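Local coordinates for protein ATP-dependent DNA helicase (Mycobacterium smegmatis, PDB 5V9X) that unwinds RNA:DNA duplexes as an ATP-driven 3'-to-5' helicase, moving along a single-stranded DNA tracking strand, at residues Val400-Ser405 against Ile437-Thr442; Lys431-Leu436 against Leu665-Arg670; Ile700-Tyr705 against Thr862-Ala867. One frame throughout, in Å; residues are numbered along the deposited sequence.

Contact 1. Residues Val400-Ser405 against Ile437-Thr442; sequences VEAPPS and IGCAVT
The methyl of Ala402 points straight at helix 433-448 and comes down on its backbone at Gly438, where no side chain intervenes: Ala402 CB lies 3.8 Å from Gly438 C. With the methyl so low on the helix, the neighbouring side chains close round it. Cys439 approaches from one flank, its SG set anti to its own carbonyl carbon (chi1 -61°) and thereby turned toward the loop. The sulfur ends 3.9 Å from Ala402 CB and also lies alongside the backbone of that residue. The amide N of Ala402 is bonded to Asp435 OD1, one turn earlier on the same helix, so the sulfur is a packing neighbour of this amide and not its acceptor.

One turn further on, Thr442 divides its two branches between helix and loop. CG2, anti to the backbone N, reaches out end-on to the ring of Pro403, with Thr442 CG2 3.6 Å from Pro403 CG. OG1 turns back to the helix and donates to Gly438 O at 2.7 Å, tilted 28° from the carbonyl plane. That oxygen also takes the helical bond from Thr442 N at 3.1 Å, on the opposite face, so two bonds grip it. The internal hydroxyl bond helps set the rotation of Thr442 and leaves CG2 as the branch nearest the proline.

Beyond the contact, Pro404 packs on a guanine base of the bound DNA, and Ser405 caps helix 406-413. The arrangement, in which a loop from a central strand of a parallel sheet is covered by a helix that follows the next strand, belongs to the second RecA-like domain of superfamily 2 helicases; the loop leads into the helix that in this family probably carries the start of motif VI.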
loop_
_atom_site.group_PDB
_atom_site.type_symbol
_atom_site.label_atom_id
_atom_site.label_comp_id
_atom_site.label_asym_id
_atom_site.label_seq_id
_atom_site.Cartn_x
_atom_site.Cartn_y
_atom_site.Cartn_z
ATOM N N VAL A 400 -12.287 8.555 7.065
ATOM C CA VAL A 400 -12.675 7.988 8.352
ATOM C C VAL A 400 -11.483 7.217 8.900
ATOM O O VAL A 400 -10.951 6.329 8.224
ATOM C CB VAL A 400 -13.911 7.088 8.213
ATOM C CG1 VAL A 400 -13.994 6.102 9.369
ATOM C CG2 VAL A 400 -15.170 7.939 8.161
ATOM N N GLU A 401 -11.062 7.569 10.121
ATOM C CA GLU A 401 -9.840 7.079 10.756
ATOM C C GLU A 401 -8.611 7.618 10.031
ATOM O O GLU A 401 -8.691 7.986 8.855
ATOM C CB GLU A 401 -9.814 5.545 10.807
ATOM C CG GLU A 401 -8.712 4.950 11.678
ATOM C CD GLU A 401 -8.805 3.439 11.794
ATOM O OE1 GLU A 401 -9.210 2.785 10.810
ATOM O OE2 GLU A 401 -8.481 2.907 12.877
ATOM N N ALA A 402 -7.479 7.691 10.722
ATOM C CA ALA A 402 -6.251 8.122 10.075
ATOM C C ALA A 402 -5.929 7.194 8.906
ATOM O O ALA A 402 -6.129 5.978 9.006
ATOM C CB ALA A 402 -5.091 8.140 11.072
ATOM N N PRO A 403 -5.454 7.727 7.785
ATOM C CA PRO A 403 -5.155 6.882 6.622
ATOM C C PRO A 403 -3.893 6.069 6.851
ATOM O O PRO A 403 -3.114 6.367 7.769
ATOM C CB PRO A 403 -4.976 7.902 5.487
ATOM C CG PRO A 403 -4.555 9.149 6.171
ATOM C CD PRO A 403 -5.242 9.159 7.504
ATOM N N PRO A 404 -3.655 5.028 6.044
ATOM C CA PRO A 404 -2.508 4.142 6.309
ATOM C C PRO A 404 -1.151 4.822 6.211
ATOM O O PRO A 404 -0.180 4.307 6.778
ATOM C CB PRO A 404 -2.659 3.043 5.247
ATOM C CG PRO A 404 -3.499 3.656 4.178
ATOM C CD PRO A 404 -4.452 4.560 4.897
ATOM N N SER A 405 -1.046 5.950 5.514
ATOM C CA SER A 405 0.205 6.695 5.451
ATOM C C SER A 405 -0.105 8.128 5.046
ATOM O O SER A 405 -1.234 8.462 4.676
ATOM C CB SER A 405 1.195 6.051 4.478
ATOM O OG SER A 405 0.667 6.001 3.166
ATOM N N ILE A 437 -4.851 11.887 17.591
ATOM C CA ILE A 437 -3.446 12.234 17.398
ATOM C C ILE A 437 -2.957 11.724 16.049
ATOM O O ILE A 437 -2.182 12.397 15.357
ATOM C CB ILE A 437 -2.596 11.677 18.555
ATOM C CG1 ILE A 437 -3.022 12.310 19.882
ATOM C CG2 ILE A 437 -1.116 11.910 18.294
ATOM C CD1 ILE A 437 -2.463 11.604 21.094
ATOM N N GLY A 438 -3.407 10.532 15.650
ATOM C CA GLY A 438 -3.003 9.993 14.361
ATOM C C GLY A 438 -3.470 10.844 13.196
ATOM O O GLY A 438 -2.712 11.099 12.257
ATOM N N CYS A 439 -4.725 11.300 13.241
ATOM C CA CYS A 439 -5.238 12.162 12.182
ATOM C C CYS A 439 -4.547 13.520 12.188
ATOM O O CYS A 439 -4.291 14.095 11.123
ATOM C CB CYS A 439 -6.749 12.336 12.328
ATOM S SG CYS A 439 -7.700 10.804 12.219
ATOM N N ALA A 440 -4.241 14.049 13.375
ATOM C CA ALA A 440 -3.607 15.361 13.462
ATOM C C ALA A 440 -2.209 15.342 12.855
ATOM O O ALA A 440 -1.877 16.185 12.012
ATOM C CB ALA A 440 -3.559 15.825 14.918
ATOM N N VAL A 441 -1.373 14.387 13.275
ATOM C CA VAL A 441 -0.038 14.263 12.693
ATOM C C VAL A 441 -0.132 14.063 11.187
ATOM O O VAL A 441 0.664 14.619 10.421
ATOM C CB VAL A 441 0.741 13.118 13.369
ATOM C CG1 VAL A 441 2.079 12.901 12.680
ATOM C CG2 VAL A 441 0.949 13.416 14.845
ATOM N N THR A 442 -1.115 13.281 10.738
ATOM C CA THR A 442 -1.282 13.053 9.306
ATOM C C THR A 442 -1.581 14.356 8.575
ATOM O O THR A 442 -0.956 14.664 7.554
ATOM C CB THR A 442 -2.390 12.029 9.066
ATOM O OG1 THR A 442 -2.034 10.789 9.688
ATOM C CG2 THR A 442 -2.584 11.804 7.577
#

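Contact 2. Residues Lys431-Leu436 against Leu665-Arg670; sequences KHRTDL and LHQLLR. With nucleotides of chain B.
Helices 433-448 and 661-676 approach most closely at Arg433 and Leu668, their CA atoms 7.0 Å apart, with Leu436 opposite Leu665 at the next turn. The Arg433 and Leu668 side chains slide past one another in opposite directions. Bends at chi2 (-121°) and chi3 (-94°) lay the Arg433 guanidinium over the other helix, where Leu668 CD1 sits 3.7 Å above its plane. Arg433 NH1 comes within 3.4 Å of Leu668 CA, while NH2 forms a salt bridge with Glu671. Leu436 CD2 lies against Leu665, 3.8 Å from its CB and close to its backbone N, the side chains crossing at an angle.

Segment 431-436 also holds the tracking strand. The base of DC3 of chain B covers one face of the His432 ring, N3 3.3 Å above it, and Asp435 CB backs the opposite face. Lys431 NZ donates to OP1 of DC4 of chain B at 3.1 Å, and its backbone N makes a nearly straight bond of 2.8 Å to Asp435 OD2. Asp435 supports both DNA-binding neighbours. This implies a division of labour: leucine packing, including a methyl over the guanidinium, and the Arg433-Glu671 salt bridge join the helices, whereas base packing and a phosphate contact grip the DNA.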
loop_
_atom_site.group_PDB
_atom_site.type_symbol
_atom_site.label_atom_id
_atom_site.label_comp_id
_atom_site.label_asym_id
_atom_site.label_seq_id
_atom_site.Cartn_x
_atom_site.Cartn_y
_atom_site.Cartn_z
ATOM N N LYS A 431 -11.625 7.971 14.965
ATOM C CA LYS A 431 -12.524 6.976 15.534
ATOM C C LYS A 431 -12.493 6.958 17.055
ATOM O O LYS A 431 -13.524 6.685 17.684
ATOM C CB LYS A 431 -12.173 5.578 15.009
ATOM C CG LYS A 431 -12.538 5.350 13.550
ATOM C CD LYS A 431 -12.017 4.011 13.037
ATOM C CE LYS A 431 -12.636 2.835 13.770
ATOM N NZ LYS A 431 -12.186 1.528 13.213
ATOM N N HIS A 432 -11.343 7.244 17.660
ATOM C CA HIS A 432 -11.203 7.217 19.111
ATOM C C HIS A 432 -10.118 8.209 19.517
ATOM O O HIS A 432 -9.588 8.952 18.686
ATOM C CB HIS A 432 -10.906 5.795 19.599
ATOM C CG HIS A 432 -9.733 5.158 18.924
ATOM N ND1 HIS A 432 -9.812 4.590 17.671
ATOM C CD2 HIS A 432 -8.451 4.996 19.330
ATOM C CE1 HIS A 432 -8.631 4.107 17.332
ATOM N NE2 HIS A 432 -7.787 4.339 18.322
ATOM N N ARG A 433 -9.778 8.204 20.808
ATOM C CA ARG A 433 -8.929 9.250 21.371
ATOM C C ARG A 433 -7.546 9.267 20.724
ATOM O O ARG A 433 -7.122 10.287 20.171
ATOM C CB ARG A 433 -8.825 9.072 22.887
ATOM C CG ARG A 433 -10.150 9.269 23.612
ATOM C CD ARG A 433 -10.063 10.393 24.630
ATOM N NE ARG A 433 -9.748 9.903 25.970
ATOM C CZ ARG A 433 -9.473 10.690 27.006
ATOM N NH1 ARG A 433 -9.464 12.009 26.856
ATOM N NH2 ARG A 433 -9.203 10.161 28.192
ATOM N N THR A 434 -6.820 8.147 20.786
ATOM C CA THR A 434 -5.475 8.130 20.214
ATOM C C THR A 434 -5.486 8.210 18.694
ATOM O O THR A 434 -4.460 8.553 18.098
ATOM C CB THR A 434 -4.708 6.880 20.646
ATOM O OG1 THR A 434 -5.371 5.707 20.153
ATOM C CG2 THR A 434 -4.605 6.821 22.162
ATOM N N ASP A 435 -6.613 7.894 18.050
ATOM C CA ASP A 435 -6.707 8.103 16.612
ATOM C C ASP A 435 -6.718 9.589 16.275
ATOM O O ASP A 435 -6.272 9.981 15.190
ATOM C CB ASP A 435 -7.954 7.418 16.056
ATOM C CG ASP A 435 -7.996 7.420 14.538
ATOM O OD1 ASP A 435 -6.934 7.603 13.907
ATOM O OD2 ASP A 435 -9.096 7.244 13.974
ATOM N N LEU A 436 -7.218 10.424 17.190
ATOM C CA LEU A 436 -7.211 11.867 16.970
ATOM C C LEU A 436 -5.792 12.389 16.790
ATOM O O LEU A 436 -5.539 13.242 15.929
ATOM C CB LEU A 436 -7.908 12.572 18.133
ATOM C CG LEU A 436 -7.829 14.096 18.221
ATOM C CD1 LEU A 436 -8.459 14.743 17.002
ATOM C CD2 LEU A 436 -8.495 14.585 19.498
ATOM N N LEU A 665 -8.336 16.670 22.384
ATOM C CA LEU A 665 -6.888 16.481 22.372
ATOM C C LEU A 665 -6.261 17.020 23.650
ATOM O O LEU A 665 -5.421 16.357 24.270
ATOM C CB LEU A 665 -6.274 17.161 21.148
ATOM C CG LEU A 665 -4.745 17.153 21.126
ATOM C CD1 LEU A 665 -4.221 15.726 21.075
ATOM C CD2 LEU A 665 -4.216 17.969 19.959
ATOM N N HIS A 666 -6.659 18.228 24.054
ATOM C CA HIS A 666 -6.141 18.813 25.285
ATOM C C HIS A 666 -6.470 17.935 26.485
ATOM O O HIS A 666 -5.602 17.645 27.316
ATOM C CB HIS A 666 -6.712 20.219 25.474
ATOM C CG HIS A 666 -6.068 20.987 26.586
ATOM N ND1 HIS A 666 -6.285 20.698 27.915
ATOM C CD2 HIS A 666 -5.211 22.036 26.563
ATOM C CE1 HIS A 666 -5.588 21.533 28.664
ATOM N NE2 HIS A 666 -4.927 22.355 27.869
ATOM N N GLN A 667 -7.727 17.501 26.587
ATOM C CA GLN A 667 -8.127 16.649 27.700
ATOM C C GLN A 667 -7.371 15.327 27.683
ATOM O O GLN A 667 -6.956 14.825 28.735
ATOM C CB GLN A 667 -9.633 16.401 27.655
ATOM C CG GLN A 667 -10.157 15.660 28.865
ATOM C CD GLN A 667 -11.416 14.878 28.568
ATOM O OE1 GLN A 667 -11.919 14.890 27.445
ATOM N NE2 GLN A 667 -11.929 14.181 29.576
ATOM N N LEU A 668 -7.184 14.749 26.494
ATOM C CA LEU A 668 -6.460 13.485 26.383
ATOM C C LEU A 668 -5.042 13.615 26.921
ATOM O O LEU A 668 -4.589 12.789 27.721
ATOM C CB LEU A 668 -6.440 13.024 24.925
ATOM C CG LEU A 668 -5.558 11.822 24.588
ATOM C CD1 LEU A 668 -6.050 10.573 25.297
ATOM C CD2 LEU A 668 -5.516 11.608 23.088
ATOM N N LEU A 669 -4.326 14.658 26.496
ATOM C CA LEU A 669 -2.945 14.829 26.933
ATOM C C LEU A 669 -2.873 15.219 28.403
ATOM O O LEU A 669 -1.971 14.778 29.123
ATOM C CB LEU A 669 -2.250 15.869 26.057
ATOM C CG LEU A 669 -2.204 15.480 24.580
ATOM C CD1 LEU A 669 -1.609 16.596 23.739
ATOM C CD2 LEU A 669 -1.421 14.190 24.401
ATOM N N ARG A 670 -3.814 16.044 28.866
ATOM C CA ARG A 670 -3.866 16.384 30.285
ATOM C C ARG A 670 -4.039 15.134 31.138
ATOM O O ARG A 670 -3.280 14.908 32.089
ATOM C CB ARG A 670 -4.998 17.380 30.547
ATOM C CG ARG A 670 -5.169 17.737 32.015
ATOM C CD ARG A 670 -6.227 18.807 32.232
ATOM N NE ARG A 670 -7.524 18.443 31.670
ATOM C CZ ARG A 670 -8.355 17.556 32.211
ATOM N NH1 ARG A 670 -8.024 16.924 33.328
ATOM N NH2 ARG A 670 -9.518 17.295 31.628
ATOM P P DC B 3 -16.869 2.829 19.783
ATOM O OP1 DC B 3 -17.461 4.111 19.344
ATOM O OP2 DC B 3 -17.685 1.596 19.764
ATOM O "O5'" DC B 3 -15.545 2.585 18.914
ATOM C "C5'" DC B 3 -15.564 2.870 17.514
ATOM C "C4'" DC B 3 -14.394 2.220 16.786
ATOM O "O4'" DC B 3 -13.138 2.644 17.382
ATOM C "C3'" DC B 3 -14.376 0.689 16.792
ATOM O "O3'" DC B 3 -13.993 0.206 15.504
ATOM C "C2'" DC B 3 -13.311 0.368 17.840
ATOM C "C1'" DC B 3 -12.336 1.512 17.625
ATOM N N1 DC B 3 -11.465 1.794 18.801
ATOM C C2 DC B 3 -10.112 1.433 18.767
ATOM O O2 DC B 3 -9.660 0.879 17.757
ATOM N N3 DC B 3 -9.334 1.701 19.845
ATOM C C4 DC B 3 -9.859 2.300 20.915
ATOM N N4 DC B 3 -9.054 2.542 21.954
ATOM C C5 DC B 3 -11.235 2.674 20.967
ATOM C C6 DC B 3 -11.991 2.408 19.898
ATOM P P DC B 4 -15.080 -0.456 14.521
ATOM O OP1 DC B 4 -14.504 -0.454 13.157
ATOM O OP2 DC B 4 -16.376 0.211 14.772
ATOM O "O5'" DC B 4 -15.181 -1.977 15.018
ATOM C "C5'" DC B 4 -14.082 -2.869 14.831
ATOM C "C4'" DC B 4 -14.012 -3.886 15.960
ATOM O "O4'" DC B 4 -14.173 -3.206 17.216
ATOM C "C3'" DC B 4 -15.101 -4.957 15.935
ATOM O "O3'" DC B 4 -14.587 -6.165 15.377
ATOM C "C2'" DC B 4 -15.497 -5.147 17.414
ATOM C "C1'" DC B 4 -14.642 -4.122 18.168
ATOM N N1 DC B 4 -15.400 -3.367 19.212
ATOM C C2 DC B 4 -15.424 -3.836 20.532
ATOM O O2 DC B 4 -14.814 -4.874 20.815
ATOM N N3 DC B 4 -16.118 -3.135 21.464
ATOM C C4 DC B 4 -16.762 -2.018 21.119
ATOM N N4 DC B 4 -17.432 -1.363 22.071
ATOM C C5 DC B 4 -16.748 -1.526 19.780
ATOM C C6 DC B 4 -16.062 -2.224 18.869
#

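Contact 3. Residues Ile700-Tyr705 against Thr862-Ala867; sequences ILHSPY and TPSPFA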
loop_
_atom_site.group_PDB
_atom_site.type_symbol
_atom_site.label_atom_id
_atom_site.label_comp_id
_atom_site.label_asym_id
_atom_site.label_seq_id
_atom_site.Cartn_x
_atom_site.Cartn_y
_atom_site.Cartn_z
ATOM N N ILE A 700 3.633 -1.993 30.603
ATOM C CA ILE A 700 3.406 -1.460 29.266
ATOM C C ILE A 700 4.530 -0.494 28.925
ATOM O O ILE A 700 4.828 0.421 29.702
ATOM C CB ILE A 700 2.039 -0.762 29.167
ATOM C CG1 ILE A 700 0.909 -1.769 29.388
ATOM C CG2 ILE A 700 1.890 -0.078 27.821
ATOM C CD1 ILE A 700 -0.464 -1.143 29.431
ATOM N N LEU A 701 5.156 -0.700 27.769
ATOM C CA LEU A 701 6.124 0.247 27.232
ATOM C C LEU A 701 5.396 1.195 26.292
ATOM O O LEU A 701 4.724 0.751 25.358
ATOM C CB LEU A 701 7.256 -0.469 26.495
ATOM C CG LEU A 701 8.182 0.433 25.673
ATOM C CD1 LEU A 701 8.853 1.483 26.552
ATOM C CD2 LEU A 701 9.221 -0.391 24.926
ATOM N N HIS A 702 5.516 2.493 26.547
ATOM C CA HIS A 702 4.899 3.509 25.709
ATOM C C HIS A 702 5.951 4.121 24.794
ATOM O O HIS A 702 6.978 4.620 25.267
ATOM C CB HIS A 702 4.245 4.595 26.562
ATOM C CG HIS A 702 3.003 4.155 27.273
ATOM N ND1 HIS A 702 3.026 3.301 28.354
ATOM C CD2 HIS A 702 1.701 4.467 27.069
ATOM C CE1 HIS A 702 1.793 3.101 28.782
ATOM N NE2 HIS A 702 0.970 3.795 28.018
ATOM N N SER A 703 5.690 4.082 23.488
ATOM C CA SER A 703 6.605 4.569 22.463
ATOM C C SER A 703 5.853 4.685 21.146
ATOM O O SER A 703 5.110 3.769 20.779
ATOM C CB SER A 703 7.803 3.631 22.308
ATOM O OG SER A 703 8.382 3.749 21.019
ATOM N N PRO A 704 6.013 5.783 20.408
ATOM C CA PRO A 704 5.272 5.963 19.155
ATOM C C PRO A 704 5.952 5.410 17.912
ATOM O O PRO A 704 5.393 5.558 16.820
ATOM C CB PRO A 704 5.168 7.490 19.068
ATOM C CG PRO A 704 6.461 7.955 19.648
ATOM C CD PRO A 704 6.818 6.972 20.742
ATOM N N TYR A 705 7.106 4.751 18.047
ATOM C CA TYR A 705 7.986 4.487 16.912
ATOM C C TYR A 705 7.513 3.354 16.009
ATOM O O TYR A 705 8.308 2.813 15.233
ATOM C CB TYR A 705 9.402 4.193 17.413
ATOM C CG TYR A 705 10.169 5.439 17.775
ATOM C CD1 TYR A 705 10.818 6.182 16.798
ATOM C CD2 TYR A 705 10.238 5.881 19.089
ATOM C CE1 TYR A 705 11.522 7.326 17.121
ATOM C CE2 TYR A 705 10.938 7.024 19.421
ATOM C CZ TYR A 705 11.577 7.742 18.433
ATOM O OH TYR A 705 12.276 8.881 18.756
ATOM N N THR A 862 -4.789 2.529 37.985
ATOM C CA THR A 862 -5.670 2.146 36.896
ATOM C C THR A 862 -5.020 2.584 35.591
ATOM O O THR A 862 -4.302 3.591 35.565
ATOM C CB THR A 862 -7.065 2.780 37.049
ATOM O OG1 THR A 862 -7.913 2.379 35.966
ATOM C CG2 THR A 862 -6.973 4.299 37.091
ATOM N N PRO A 863 -5.220 1.833 34.508
ATOM C CA PRO A 863 -4.545 2.156 33.244
ATOM C C PRO A 863 -4.776 3.594 32.799
ATOM O O PRO A 863 -5.901 4.101 32.818
ATOM C CB PRO A 863 -5.159 1.158 32.257
ATOM C CG PRO A 863 -5.517 -0.010 33.097
ATOM C CD PRO A 863 -5.933 0.543 34.435
ATOM N N SER A 864 -3.687 4.251 32.399
ATOM C CA SER A 864 -3.689 5.596 31.840
ATOM C C SER A 864 -4.467 5.604 30.527
ATOM O O SER A 864 -4.745 4.533 29.969
ATOM C CB SER A 864 -2.253 6.079 31.621
ATOM O OG SER A 864 -1.619 5.349 30.585
ATOM N N PRO A 865 -4.848 6.776 30.006
ATOM C CA PRO A 865 -5.522 6.801 28.697
ATOM C C PRO A 865 -4.751 6.089 27.595
ATOM O O PRO A 865 -5.355 5.359 26.798
ATOM C CB PRO A 865 -5.661 8.302 28.413
ATOM C CG PRO A 865 -5.744 8.924 29.755
ATOM C CD PRO A 865 -4.838 8.106 30.644
ATOM N N PHE A 866 -3.429 6.274 27.532
ATOM C CA PHE A 866 -2.639 5.599 26.506
ATOM C C PHE A 866 -2.609 4.094 26.734
ATOM O O PHE A 866 -2.709 3.312 25.781
ATOM C CB PHE A 866 -1.216 6.158 26.473
ATOM C CG PHE A 866 -1.099 7.502 25.807
ATOM C CD1 PHE A 866 -2.218 8.285 25.572
ATOM C CD2 PHE A 866 0.137 7.977 25.404
ATOM C CE1 PHE A 866 -2.105 9.518 24.958
ATOM C CE2 PHE A 866 0.257 9.208 24.787
ATOM C CZ PHE A 866 -0.865 9.979 24.564
ATOM N N ALA A 867 -2.461 3.670 27.991
ATOM C CA ALA A 867 -2.495 2.246 28.300
ATOM C C ALA A 867 -3.864 1.654 28.001
ATOM O O ALA A 867 -3.964 0.537 27.481
ATOM C CB ALA A 867 -2.121 2.017 29.765
#
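His702 and Ile700, on strand 697-702 of the five-stranded mixed sheet in the DEAD/H-associated region, turn their side chains toward helix 865-870. Being two residues apart on one strand, they emerge on the same face of the sheet, and the start of the helix packs against that face.

The apolar part is small: Ile700 CD1 lies 3.6 Å from Ala867 CB.

The ring contact is at the edge of His702 and is made mainly by Phe866 CB. The His702 ring presents its CD2-NE2 side to the helix, and Phe866 CB lies in the plane of that ring, 3.4 Å from His702 CD2. With CG of Phe866 anti to its carbonyl carbon (chi1 -76°), the phenyl ring runs on past the histidine and the two side chains pass at a slant; Pro680 packs against both.

The polar bonds of both partners run to one neighbouring strand, 684-691. His702 ND1 makes a weak hydrogen bond to Val686 O, which helps set the turn of the imidazole. Its NE2 comes close to Ala867 N, but the angle is too poor for a bond. That amide is instead spent on the N-cap: Ser864 OG, itself hydrogen-bonded to Glu688 OE1 on the same strand, accepts from Ala867 N at 3.2 Å with an N-H...O angle of 163°.

Along the chain, contact 1 closes a short loop that leaves the second RecA-like sheet by strand 394-400 and returns through strand 424-429 to helix 433-448. Before that loop is complete, residues 431-436 open contact 2, so the two cross; its much longer loop ends on helix 661-676. Contact 3 follows in series, joining strand 697-702 to the segment near the C terminus. Helix 433-448 serves contacts 1 and 2, and Ile437 of contact 1 packs on Leu668 of contact 2. Leu668 in turn touches Pro865 and Phe866 of contact 3. Together the three connect the RecA-like domain, with its DNA-facing loops, to the C-terminal sheet.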